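Local coordinates for protein putative Xylose isomerase (Rhodospirillum rubrum, PDB 3QXB) that probably works as a metal-dependent isomerase, a xylose isomerase-like TIM-barrel protein that holds iron or manganese at its metal sites, at residues A[23-28]-A[284-289]; A[84-89]-A[124-129]; A[118-123]-A[168-173]; A[243-248]-A[256-261]. All coordinates share one frame; numbering follows the deposited sequence.

Contact 1. Residues A[23-28]-A[284-289]. With FE (Fe (III) ion), chain E; EDO (1,2-ethanediol), chain K.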
# COMPACT_ATOMS: atom_id res chain seq x y z
N GLY A 23 -3.20 -0.63 -22.87
CA GLY A 23 -3.86 0.30 -21.99
C GLY A 23 -2.93 0.65 -20.82
O GLY A 23 -1.82 0.12 -20.71
N VAL A 24 -3.35 1.57 -19.95
CA VAL A 24 -2.58 1.84 -18.74
C VAL A 24 -3.40 1.81 -17.45
O VAL A 24 -4.49 2.34 -17.39
CB VAL A 24 -1.78 3.18 -18.90
CG1 VAL A 24 -2.73 4.40 -19.09
CG2 VAL A 24 -0.81 3.36 -17.74
N ASN A 25 -2.87 1.16 -16.42
CA ASN A 25 -3.40 1.27 -15.09
C ASN A 25 -2.75 2.51 -14.46
O ASN A 25 -1.54 2.72 -14.53
CB ASN A 25 -3.14 -0.02 -14.29
CG ASN A 25 -3.57 0.08 -12.86
OD1 ASN A 25 -3.09 0.92 -12.14
ND2 ASN A 25 -4.51 -0.77 -12.43
N LEU A 26 -3.58 3.33 -13.83
CA LEU A 26 -3.17 4.62 -13.28
C LEU A 26 -2.30 4.53 -12.04
O LEU A 26 -1.90 5.58 -11.49
CB LEU A 26 -4.41 5.49 -13.04
CG LEU A 26 -5.16 5.84 -14.33
CD1 LEU A 26 -6.37 6.70 -14.03
CD2 LEU A 26 -4.26 6.52 -15.33
N CYS A 27 -1.94 3.32 -11.61
CA CYS A 27 -1.01 3.14 -10.46
C CYS A 27 0.28 3.97 -10.57
O CYS A 27 0.84 4.41 -9.57
CB CYS A 27 -0.64 1.68 -10.26
SG CYS A 27 0.13 0.95 -11.70
N PHE A 28 0.76 4.19 -11.79
CA PHE A 28 2.01 4.93 -11.98
C PHE A 28 1.88 6.38 -11.54
O PHE A 28 2.90 7.02 -11.30
CB PHE A 28 2.42 4.90 -13.47
CG PHE A 28 1.66 5.90 -14.31
CD1 PHE A 28 0.44 5.55 -14.90
CD2 PHE A 28 2.13 7.18 -14.49
CE1 PHE A 28 -0.26 6.48 -15.66
CE2 PHE A 28 1.43 8.12 -15.25
CZ PHE A 28 0.23 7.77 -15.81
N PHE A 284 -3.13 -3.94 -19.95
CA PHE A 284 -2.88 -2.76 -19.14
C PHE A 284 -1.49 -2.80 -18.51
O PHE A 284 -1.19 -3.70 -17.72
CB PHE A 284 -3.90 -2.66 -17.99
CG PHE A 284 -5.34 -2.47 -18.42
CD1 PHE A 284 -5.80 -1.26 -18.88
CD2 PHE A 284 -6.24 -3.50 -18.32
CE1 PHE A 284 -7.15 -1.10 -19.22
CE2 PHE A 284 -7.58 -3.33 -18.65
CZ PHE A 284 -8.02 -2.13 -19.09
N ALA A 285 -0.67 -1.80 -18.82
CA ALA A 285 0.63 -1.66 -18.20
C ALA A 285 0.38 -1.29 -16.76
O ALA A 285 -0.32 -0.32 -16.51
CB ALA A 285 1.45 -0.57 -18.85
N GLU A 286 0.96 -2.08 -15.86
CA GLU A 286 0.88 -1.88 -14.43
C GLU A 286 2.29 -1.80 -13.86
O GLU A 286 2.88 -2.82 -13.45
CB GLU A 286 0.06 -2.97 -13.72
CG GLU A 286 -0.21 -2.59 -12.27
CD GLU A 286 -0.79 -3.71 -11.42
OE1 GLU A 286 -0.58 -4.88 -11.71
OE2 GLU A 286 -1.47 -3.38 -10.44
N ILE A 287 2.79 -0.57 -13.86
CA ILE A 287 4.19 -0.28 -13.57
C ILE A 287 4.20 0.45 -12.24
O ILE A 287 3.46 1.43 -12.04
CB ILE A 287 4.88 0.59 -14.68
CG1 ILE A 287 4.57 0.06 -16.10
CG2 ILE A 287 6.41 0.68 -14.39
CD1 ILE A 287 4.98 -1.37 -16.36
N LEU A 288 5.03 -0.04 -11.33
CA LEU A 288 5.12 0.52 -10.00
C LEU A 288 6.49 1.22 -9.81
O LEU A 288 7.55 0.71 -10.22
CB LEU A 288 4.86 -0.56 -8.95
CG LEU A 288 3.42 -1.12 -8.89
CD1 LEU A 288 3.40 -2.27 -7.89
CD2 LEU A 288 2.36 -0.05 -8.54
N TYR A 289 6.44 2.41 -9.25
CA TYR A 289 7.62 3.21 -9.06
C TYR A 289 7.74 3.47 -7.58
O TYR A 289 6.73 3.71 -6.88
CB TYR A 289 7.50 4.52 -9.82
CG TYR A 289 7.62 4.39 -11.30
CD1 TYR A 289 6.49 4.25 -12.11
CD2 TYR A 289 8.88 4.42 -11.92
CE1 TYR A 289 6.60 4.12 -13.49
CE2 TYR A 289 8.99 4.29 -13.29
CZ TYR A 289 7.83 4.14 -14.07
OH TYR A 289 7.89 4.05 -15.44
FE FE E . -1.52 -6.71 -11.27
C1 EDO K . 10.46 1.21 -12.13
O1 EDO K . 10.80 1.01 -10.78
C2 EDO K . 11.25 0.14 -12.84
O2 EDO K . 10.70 0.03 -14.11
O HOH W 1 1.21 1.71 -15.07
O HOH W 2 3.79 3.69 -8.97
O HOH W 3 -0.39 -6.65 -9.24
O HOH W 4 -2.95 -5.58 -9.90

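Contact 2. Residues A[84-89]-A[124-129]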
# COMPACT_ATOMS: atom_id res chain seq x y z
N LEU A 84 -10.64 9.39 -23.80
CA LEU A 84 -10.11 8.13 -23.24
C LEU A 84 -11.25 7.28 -22.69
O LEU A 84 -12.29 7.78 -22.28
CB LEU A 84 -9.08 8.43 -22.14
CG LEU A 84 -7.98 9.44 -22.56
CD1 LEU A 84 -7.18 9.84 -21.37
CD2 LEU A 84 -7.06 8.94 -23.71
N THR A 85 -11.05 5.98 -22.67
CA THR A 85 -12.04 5.04 -22.17
C THR A 85 -11.51 4.36 -20.94
O THR A 85 -10.59 3.57 -21.03
CB THR A 85 -12.35 3.96 -23.23
OG1 THR A 85 -12.81 4.59 -24.42
CG2 THR A 85 -13.39 2.95 -22.73
N ILE A 86 -12.11 4.69 -19.80
CA ILE A 86 -11.90 3.93 -18.56
C ILE A 86 -12.75 2.64 -18.59
O ILE A 86 -13.99 2.66 -18.40
CB ILE A 86 -12.20 4.74 -17.32
CG1 ILE A 86 -11.37 6.02 -17.28
CG2 ILE A 86 -11.93 3.85 -16.03
CD1 ILE A 86 -11.52 6.81 -15.99
N GLU A 87 -12.07 1.55 -18.96
CA GLU A 87 -12.67 0.23 -19.07
C GLU A 87 -13.02 -0.45 -17.75
O GLU A 87 -13.98 -1.26 -17.68
CB GLU A 87 -11.72 -0.68 -19.90
CG GLU A 87 -11.61 -0.16 -21.32
CD GLU A 87 -10.84 -1.10 -22.25
OE1 GLU A 87 -9.73 -1.54 -21.90
OE2 GLU A 87 -11.38 -1.38 -23.34
N SER A 88 -12.29 -0.11 -16.70
CA SER A 88 -12.52 -0.74 -15.42
C SER A 88 -11.80 0.05 -14.37
O SER A 88 -10.94 0.86 -14.66
CB SER A 88 -12.00 -2.17 -15.37
OG SER A 88 -10.67 -2.25 -15.84
N THR A 89 -12.20 -0.20 -13.14
CA THR A 89 -11.53 0.27 -11.96
C THR A 89 -10.97 -1.00 -11.38
O THR A 89 -11.41 -2.11 -11.72
CB THR A 89 -12.46 0.94 -10.90
OG1 THR A 89 -13.48 0.03 -10.47
CG2 THR A 89 -13.09 2.25 -11.42
N ALA A 124 -19.89 2.54 -10.41
CA ALA A 124 -21.18 2.91 -11.04
C ALA A 124 -21.30 4.44 -11.13
O ALA A 124 -21.79 4.98 -12.09
CB ALA A 124 -22.37 2.37 -10.22
N ALA A 125 -20.83 5.13 -10.10
CA ALA A 125 -20.90 6.60 -10.09
C ALA A 125 -20.09 7.18 -11.24
O ALA A 125 -20.51 8.17 -11.89
CB ALA A 125 -20.41 7.15 -8.72
N MSE A 126 -18.96 6.53 -11.54
CA MSE A 126 -18.08 6.89 -12.68
C MSE A 126 -18.62 6.50 -14.04
O MSE A 126 -18.06 6.91 -15.04
CB MSE A 126 -16.69 6.25 -12.53
CG MSE A 126 -15.95 6.73 -11.33
SE MSE A 126 -14.30 5.85 -10.95
CE MSE A 126 -13.19 6.76 -12.22
N GLU A 127 -19.71 5.72 -14.04
CA GLU A 127 -20.25 5.06 -15.24
C GLU A 127 -19.20 4.20 -15.93
O GLU A 127 -19.14 4.12 -17.15
CB GLU A 127 -20.90 6.06 -16.19
CG GLU A 127 -22.00 6.85 -15.54
CD GLU A 127 -22.52 7.96 -16.44
OE1 GLU A 127 -22.31 7.92 -17.67
OE2 GLU A 127 -23.17 8.86 -15.89
N VAL A 128 -18.40 3.51 -15.12
CA VAL A 128 -17.44 2.56 -15.61
C VAL A 128 -18.07 1.16 -15.49
O VAL A 128 -18.72 0.84 -14.48
CB VAL A 128 -16.12 2.69 -14.81
CG1 VAL A 128 -15.14 1.56 -15.09
CG2 VAL A 128 -15.51 4.03 -15.09
N PRO A 129 -17.88 0.32 -16.50
CA PRO A 129 -18.62 -0.94 -16.60
C PRO A 129 -18.13 -2.13 -15.78
O PRO A 129 -18.88 -3.09 -15.62
CB PRO A 129 -18.54 -1.29 -18.09
CG PRO A 129 -17.44 -0.51 -18.64
CD PRO A 129 -17.12 0.64 -17.71

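Contact 3. Residues A[118-123]-A[168-173]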
# COMPACT_ATOMS: atom_id res chain seq x y z
N ARG A 118 -18.52 -1.12 -1.90
CA ARG A 118 -18.26 0.31 -2.01
C ARG A 118 -17.52 0.65 -3.29
O ARG A 118 -17.81 1.68 -3.93
CB ARG A 118 -17.53 0.81 -0.76
CG ARG A 118 -18.43 0.78 0.47
CD ARG A 118 -17.78 1.37 1.74
NE ARG A 118 -17.62 2.82 1.57
CZ ARG A 118 -18.57 3.73 1.79
NH1 ARG A 118 -19.78 3.37 2.23
NH2 ARG A 118 -18.29 5.01 1.61
N ALA A 119 -16.56 -0.19 -3.68
CA ALA A 119 -15.88 -0.02 -4.98
C ALA A 119 -16.86 -0.12 -6.15
O ALA A 119 -16.74 0.63 -7.13
CB ALA A 119 -14.75 -1.06 -5.15
N ILE A 120 -17.80 -1.04 -6.08
CA ILE A 120 -18.85 -1.11 -7.08
C ILE A 120 -19.68 0.20 -7.09
O ILE A 120 -19.98 0.73 -8.15
CB ILE A 120 -19.78 -2.32 -6.79
CG1 ILE A 120 -19.02 -3.62 -7.09
CG2 ILE A 120 -21.11 -2.18 -7.53
CD1 ILE A 120 -19.65 -4.92 -6.52
N ASP A 121 -20.05 0.72 -5.92
CA ASP A 121 -20.75 2.05 -5.87
C ASP A 121 -19.96 3.15 -6.58
O ASP A 121 -20.46 3.89 -7.47
CB ASP A 121 -21.05 2.46 -4.44
CG ASP A 121 -22.09 1.61 -3.78
OD1 ASP A 121 -22.90 0.93 -4.45
OD2 ASP A 121 -22.09 1.60 -2.56
N MSE A 122 -18.70 3.26 -6.22
CA MSE A 122 -17.80 4.24 -6.89
C MSE A 122 -17.67 4.02 -8.40
O MSE A 122 -17.70 4.97 -9.26
CB MSE A 122 -16.41 4.14 -6.21
CG MSE A 122 -15.41 5.25 -6.58
SE MSE A 122 -13.72 4.83 -5.70
CE MSE A 122 -13.08 3.52 -6.84
N THR A 123 -17.54 2.76 -8.77
CA THR A 123 -17.42 2.45 -10.22
C THR A 123 -18.71 2.83 -10.97
O THR A 123 -18.64 3.39 -12.08
CB THR A 123 -17.07 0.97 -10.39
OG1 THR A 123 -15.85 0.68 -9.67
CG2 THR A 123 -16.93 0.62 -11.90
N LYS A 168 -24.70 -5.96 -10.96
CA LYS A 168 -25.66 -5.90 -12.06
C LYS A 168 -26.74 -4.85 -11.77
O LYS A 168 -27.08 -4.08 -12.64
CB LYS A 168 -26.35 -7.24 -12.32
CG LYS A 168 -27.19 -7.14 -13.69
CD LYS A 168 -28.06 -8.31 -13.95
CE LYS A 168 -29.33 -8.30 -13.09
NZ LYS A 168 -30.58 -7.75 -13.80
N ARG A 169 -27.27 -4.81 -10.55
CA ARG A 169 -28.26 -3.84 -10.21
C ARG A 169 -27.71 -2.40 -10.35
O ARG A 169 -28.45 -1.52 -10.76
CB ARG A 169 -28.71 -4.07 -8.78
CG ARG A 169 -29.95 -3.35 -8.41
CD ARG A 169 -30.38 -3.88 -7.00
NE ARG A 169 -30.25 -2.79 -6.05
CZ ARG A 169 -29.79 -2.86 -4.81
NH1 ARG A 169 -29.37 -4.01 -4.23
NH2 ARG A 169 -29.77 -1.73 -4.15
N GLN A 170 -26.44 -2.18 -10.01
CA GLN A 170 -25.82 -0.86 -10.15
C GLN A 170 -25.37 -0.52 -11.61
O GLN A 170 -24.86 0.55 -11.88
CB GLN A 170 -24.65 -0.76 -9.17
CG GLN A 170 -25.09 -0.94 -7.66
CD GLN A 170 -26.31 -0.09 -7.29
OE1 GLN A 170 -27.30 -0.55 -6.71
NE2 GLN A 170 -26.26 1.11 -7.66
N GLY A 171 -25.59 -1.44 -12.55
CA GLY A 171 -25.33 -1.16 -13.96
C GLY A 171 -24.00 -1.66 -14.47
O GLY A 171 -23.71 -1.46 -15.63
N LEU A 172 -23.20 -2.37 -13.65
CA LEU A 172 -21.93 -2.91 -14.10
C LEU A 172 -22.18 -4.16 -15.04
O LEU A 172 -23.20 -4.83 -14.94
CB LEU A 172 -20.97 -3.22 -12.91
CG LEU A 172 -20.17 -2.04 -12.29
CD1 LEU A 172 -21.04 -0.94 -11.67
CD2 LEU A 172 -19.17 -2.51 -11.18
N SER A 173 -21.24 -4.44 -15.91
CA SER A 173 -21.30 -5.59 -16.83
C SER A 173 -20.40 -6.75 -16.45
O SER A 173 -20.63 -7.85 -16.92
CB SER A 173 -20.83 -5.14 -18.22
OG SER A 173 -21.68 -4.15 -18.68

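Contact 4. Residues A[243-248]-A[256-261]. With FE (Fe (III) ion), chain E; EDO (1,2-ethanediol), chain K.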
# COMPACT_ATOMS: atom_id res chain seq x y z
N TYR A 243 -5.62 -8.23 -18.99
CA TYR A 243 -4.30 -8.52 -18.46
C TYR A 243 -3.65 -7.31 -17.80
O TYR A 243 -3.99 -6.16 -18.12
CB TYR A 243 -3.38 -8.96 -19.57
CG TYR A 243 -3.82 -10.19 -20.33
CD1 TYR A 243 -4.75 -10.10 -21.34
CD2 TYR A 243 -3.25 -11.44 -20.08
CE1 TYR A 243 -5.15 -11.23 -22.05
CE2 TYR A 243 -3.65 -12.57 -20.78
CZ TYR A 243 -4.61 -12.46 -21.77
OH TYR A 243 -5.04 -13.55 -22.54
N HIS A 244 -2.71 -7.57 -16.89
CA HIS A 244 -1.73 -6.58 -16.50
C HIS A 244 -0.42 -7.01 -17.13
O HIS A 244 -0.05 -8.21 -17.08
CB HIS A 244 -1.53 -6.49 -15.00
CG HIS A 244 -2.67 -5.87 -14.28
ND1 HIS A 244 -2.89 -6.05 -12.92
CD2 HIS A 244 -3.65 -5.05 -14.72
CE1 HIS A 244 -3.99 -5.39 -12.59
NE2 HIS A 244 -4.47 -4.78 -13.66
N ILE A 245 0.28 -6.06 -17.72
CA ILE A 245 1.59 -6.32 -18.27
C ILE A 245 2.61 -5.51 -17.46
O ILE A 245 2.34 -4.41 -17.03
CB ILE A 245 1.66 -6.03 -19.79
CG1 ILE A 245 1.37 -4.57 -20.14
CG2 ILE A 245 0.72 -7.01 -20.61
CD1 ILE A 245 1.64 -4.23 -21.63
N GLN A 246 3.80 -6.09 -17.29
CA GLN A 246 4.93 -5.47 -16.59
C GLN A 246 6.19 -6.20 -17.04
O GLN A 246 6.12 -7.28 -17.63
CB GLN A 246 4.80 -5.64 -15.09
CG GLN A 246 4.26 -7.04 -14.70
CD GLN A 246 4.73 -7.49 -13.33
OE1 GLN A 246 5.94 -7.46 -13.03
NE2 GLN A 246 3.79 -7.92 -12.49
N GLN A 247 7.33 -5.59 -16.76
CA GLN A 247 8.61 -6.22 -17.01
C GLN A 247 9.04 -6.85 -15.70
O GLN A 247 8.74 -6.34 -14.60
CB GLN A 247 9.63 -5.20 -17.57
CG GLN A 247 10.96 -5.73 -18.01
CD GLN A 247 10.91 -6.82 -19.07
OE1 GLN A 247 10.51 -7.94 -18.79
NE2 GLN A 247 11.39 -6.51 -20.28
N THR A 248 9.67 -8.01 -15.82
CA THR A 248 10.06 -8.76 -14.65
C THR A 248 11.20 -9.71 -15.01
O THR A 248 11.40 -10.02 -16.18
CB THR A 248 8.85 -9.57 -14.13
OG1 THR A 248 9.24 -10.34 -13.00
CG2 THR A 248 8.29 -10.50 -15.24
N TRP A 256 8.34 -3.86 -13.12
CA TRP A 256 9.27 -2.99 -13.79
C TRP A 256 8.63 -2.43 -15.03
O TRP A 256 7.68 -3.01 -15.58
CB TRP A 256 10.59 -3.67 -14.16
CG TRP A 256 11.46 -4.04 -12.99
CD1 TRP A 256 11.53 -3.42 -11.77
CD2 TRP A 256 12.39 -5.11 -12.94
NE1 TRP A 256 12.41 -4.07 -10.96
CE2 TRP A 256 12.97 -5.11 -11.65
CE3 TRP A 256 12.78 -6.10 -13.85
CZ2 TRP A 256 13.94 -6.05 -11.26
CZ3 TRP A 256 13.76 -7.02 -13.47
CH2 TRP A 256 14.33 -6.98 -12.18
N SER A 257 9.15 -1.29 -15.47
CA SER A 257 8.72 -0.74 -16.74
C SER A 257 9.52 -1.37 -17.90
O SER A 257 10.49 -2.09 -17.69
CB SER A 257 8.91 0.76 -16.70
OG SER A 257 10.17 1.09 -17.19
N PHE A 258 9.10 -1.08 -19.13
CA PHE A 258 9.71 -1.67 -20.30
C PHE A 258 10.97 -0.96 -20.81
O PHE A 258 11.51 -1.30 -21.87
CB PHE A 258 8.64 -1.89 -21.38
CG PHE A 258 7.58 -2.87 -20.95
CD1 PHE A 258 7.76 -4.22 -21.14
CD2 PHE A 258 6.43 -2.42 -20.28
CE1 PHE A 258 6.80 -5.11 -20.73
CE2 PHE A 258 5.49 -3.30 -19.87
CZ PHE A 258 5.66 -4.64 -20.08
N THR A 259 11.49 -0.02 -20.04
CA THR A 259 12.89 0.39 -20.22
C THR A 259 13.88 -0.55 -19.48
O THR A 259 15.10 -0.42 -19.65
CB THR A 259 13.12 1.83 -19.76
OG1 THR A 259 12.99 1.89 -18.34
CG2 THR A 259 12.11 2.81 -20.44
N GLN A 260 13.37 -1.45 -18.64
CA GLN A 260 14.19 -2.37 -17.86
C GLN A 260 14.39 -3.74 -18.55
O GLN A 260 13.49 -4.22 -19.25
CB GLN A 260 13.56 -2.59 -16.50
CG GLN A 260 13.46 -1.34 -15.66
CD GLN A 260 14.78 -0.63 -15.56
OE1 GLN A 260 14.96 0.42 -16.16
NE2 GLN A 260 15.73 -1.23 -14.85
N PRO A 261 15.56 -4.37 -18.34
CA PRO A 261 15.76 -5.72 -18.84
C PRO A 261 14.92 -6.74 -18.07
O PRO A 261 14.62 -6.54 -16.90
CB PRO A 261 17.27 -5.99 -18.67
CG PRO A 261 17.85 -4.81 -18.06
CD PRO A 261 16.79 -3.79 -17.77
FE FE E . -1.52 -6.71 -11.27
C1 EDO K . 10.46 1.21 -12.13
O1 EDO K . 10.80 1.01 -10.78
C2 EDO K . 11.25 0.14 -12.84
O2 EDO K . 10.70 0.03 -14.11
O HOH W 5 11.83 -4.09 -21.81
O HOH W 3 -0.39 -6.65 -9.24
O HOH W 4 -2.95 -5.58 -9.90

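Contact 1. Residues A[23-28]-A[284-289]
Ala-285 O is gripped from two directions: Asn-25 N donates to it at 2.9 Å, and a water donates to it as well. That same water also donates to Asn-25 O and accepts from Ile-287 N, bridging the two segments just past the pairing of Val-24 with Ala-285. One step earlier Ala-285 N bonds to Gly-23 O at 2.9 Å. These two bonds zip strand 22-25 to strand 283-285, the first and last strands of the barrel. Gly-23 has to be small, because a CB here would run into CD1 of Phe-284.

At the end of its strand, Asn-25 makes an Asx turn. A chi1 of 175° points CG opposite to the backbone nitrogen, and OD1 takes the N-H of Cys-27 at 2.7 Å, in the carbonyl plane, while ND2 is held by Gln-53. The turn sets Cys-27 against 284-289: its SG lies 3.6 Å from Glu-286 CG, and its CB packs on Leu-288 CD2 at 3.9 Å. Glu-286 itself runs extended past that sulfur and binds the iron through OE1 at 2.1 Å, beside His-244, Asp-213 and Glu-178; manganese is modelled at this site too. The chemistry of the barrel seam probably helps to place this ligand: strand bonds and water hold the backbone on both sides of Glu-286, and the sulfur flanks its methylene.

Contact 2. Residues A[84-89]-A[124-129]
Val-128 passes Ser-88 with their CA atoms 5.9 Å apart, and no hydrogen bond joins 84-89 to 124-129. The helix ahead of Val-128 ends in a Schellman motif, where Glu-127 takes a positive phi (56°) and turns the chain back toward the strand.

Val-128 then drives both methyls against the strand. CG1, anti to the backbone nitrogen (chi1 170°), lies 3.5 Å from Ser-88 CA, while CG2 meets Ile-86 CG2 at 3.7 Å, the two side chains crossing obliquely. Replacing Val-128 with an alanine would probably open a gap over the Ile-86 to Ser-88 backbone and leave the Ile-86 methyl without its mate. Next to it, Pro-129 sets its CD 3.7 Å from Glu-87 O, a van der Waals contact of ring carbon with carbonyl oxygen.

On the other flank sits Met-126, present as selenomethionine. The selenium touches Thr-89 CG2 at 3.8 Å, and a bend at the last torsion (chi3 80°) turns the terminal CE toward Ile-86 CD1 at 4.1 Å, crossing Ile-86 at about a right angle. Ala-72 and Ala-76 of helix 65-81 also pack on Met-126. The polar ends look elsewhere: Glu-87 to Lys-21 and Thr-282, Ser-88 to Gln-53, and Thr-89 OG1 to Thr-131. This is the return leg of a beta-alpha-beta crossover of the TIM barrel, in which strand 85-90, helix 106-125 and the adjacent parallel strand 130-133 follow one another.

Contact 3. Residues A[118-123]-A[168-173]
Leu-172 packs its CD2 methyl on helix 106-125, meeting Thr-123 CG2 at 3.9 Å and Ile-120 CG2 at 4.1 Å. Two neighbouring helices of the TIM-barrel shell come together here, helix 146-170 reaching helix 106-125 through Gln-170 and Leu-172, near its C-terminal end. The contact is apolar and modest, with no hydrogen bond across it. Leu-172 crosses Thr-123 at about a right angle, and its other methyl, CD1, rests 4.0 Å from Ile-120 O. Gln-170 adds its aliphatic part: its CB lies 4.2 Å from Ile-120 CG2.

One shell out, a Schellman motif at Gly-171 brings Leu-172 round to face the helix. At the positive phi of Gly-171 (98°) a CB would be jammed against the preceding carbonyl oxygen, so glycine suits the place. Ala-167 and Thr-131 pack on both Leu-172 and Ile-120, tying the pair to the helix and the barrel strand behind. Asp-121 lies alongside, its carboxylate taken up by Tyr-166 and Lys-117.

Thr-123 faces two ways, its methyl to Leu-172 and its hydroxyl to Thr-89 and to its own helix. Losing this residue to an alanine would probably leave Leu-172 CD2 with a gap beside it and Thr-89 with one hydroxyl partner fewer. Within the helix, Thr-123 OG1 donates to Ala-119 O at 2.7 Å, on the opposite face of that carbonyl plane from Thr-123 N.

Contact 4. Residues A[243-248]-A[256-261]
Backbone bonding comes first: Gln-247 and Trp-256 form a single antiparallel hydrogen-bonded pair, Gln-247 N giving to Trp-256 O at 2.9 Å and Trp-256 N giving back to Gln-247 O at 2.9 Å.

Across the contact the main polar side chain is Gln-247. A chi1 of -174° throws CG away from the backbone nitrogen and, with the chain folded at chi2, swings the amide over the type I turn of 257-260. NE2 makes a weak bond to Gln-260 O at 3.3 Å and donates to a water that also bonds Phe-258 O. OE1 takes Thr-248 N on a lone pair, and Val-264 N as well.

Apolar contact falls to the aromatics. The Phe-258 ring receives Gln-247 CB over one face, near its rim, and its CZ lies 4.2 Å from Ile-245 CB. Trp-256 CE3 packs on Thr-248 CA at 3.9 Å.

As for metal, His-244 ND1 binds the iron at 2.2 Å, while Gln-246, in the second shell, bonds through NE2 to the ligands Asp-213 and Asp-253 and accepts at OE1 from His-255 N. The loop between the two segments carries the ligands Asp-253 and His-255; strand ends and the loops after them form the site, as in TIM barrels.

In the fold
Contacts 1 and 4 form the metal end of the group, their centres 10 Å apart on neighbouring strands. Phe-284 O and Ile-245 N lie 2.8 Å apart, probably a hydrogen bond, and the metal ligands Glu-286 OE1 and His-244 ND1 come within 2.9 Å of each other. Contacts 2 and 3 share helix 106-125, their centres also 10 Å apart, and Pro-129 O probably accepts from Ser-173 N at 2.7 Å. Across the barrel, Phe-284 CZ comes 3.3 Å from Glu-87 OE1, bringing contact 1 against contact 2. Contact 3 is the outlying one, centred about 30 Å from contact 4, on the opposite side of the chain's centre and away from the metal.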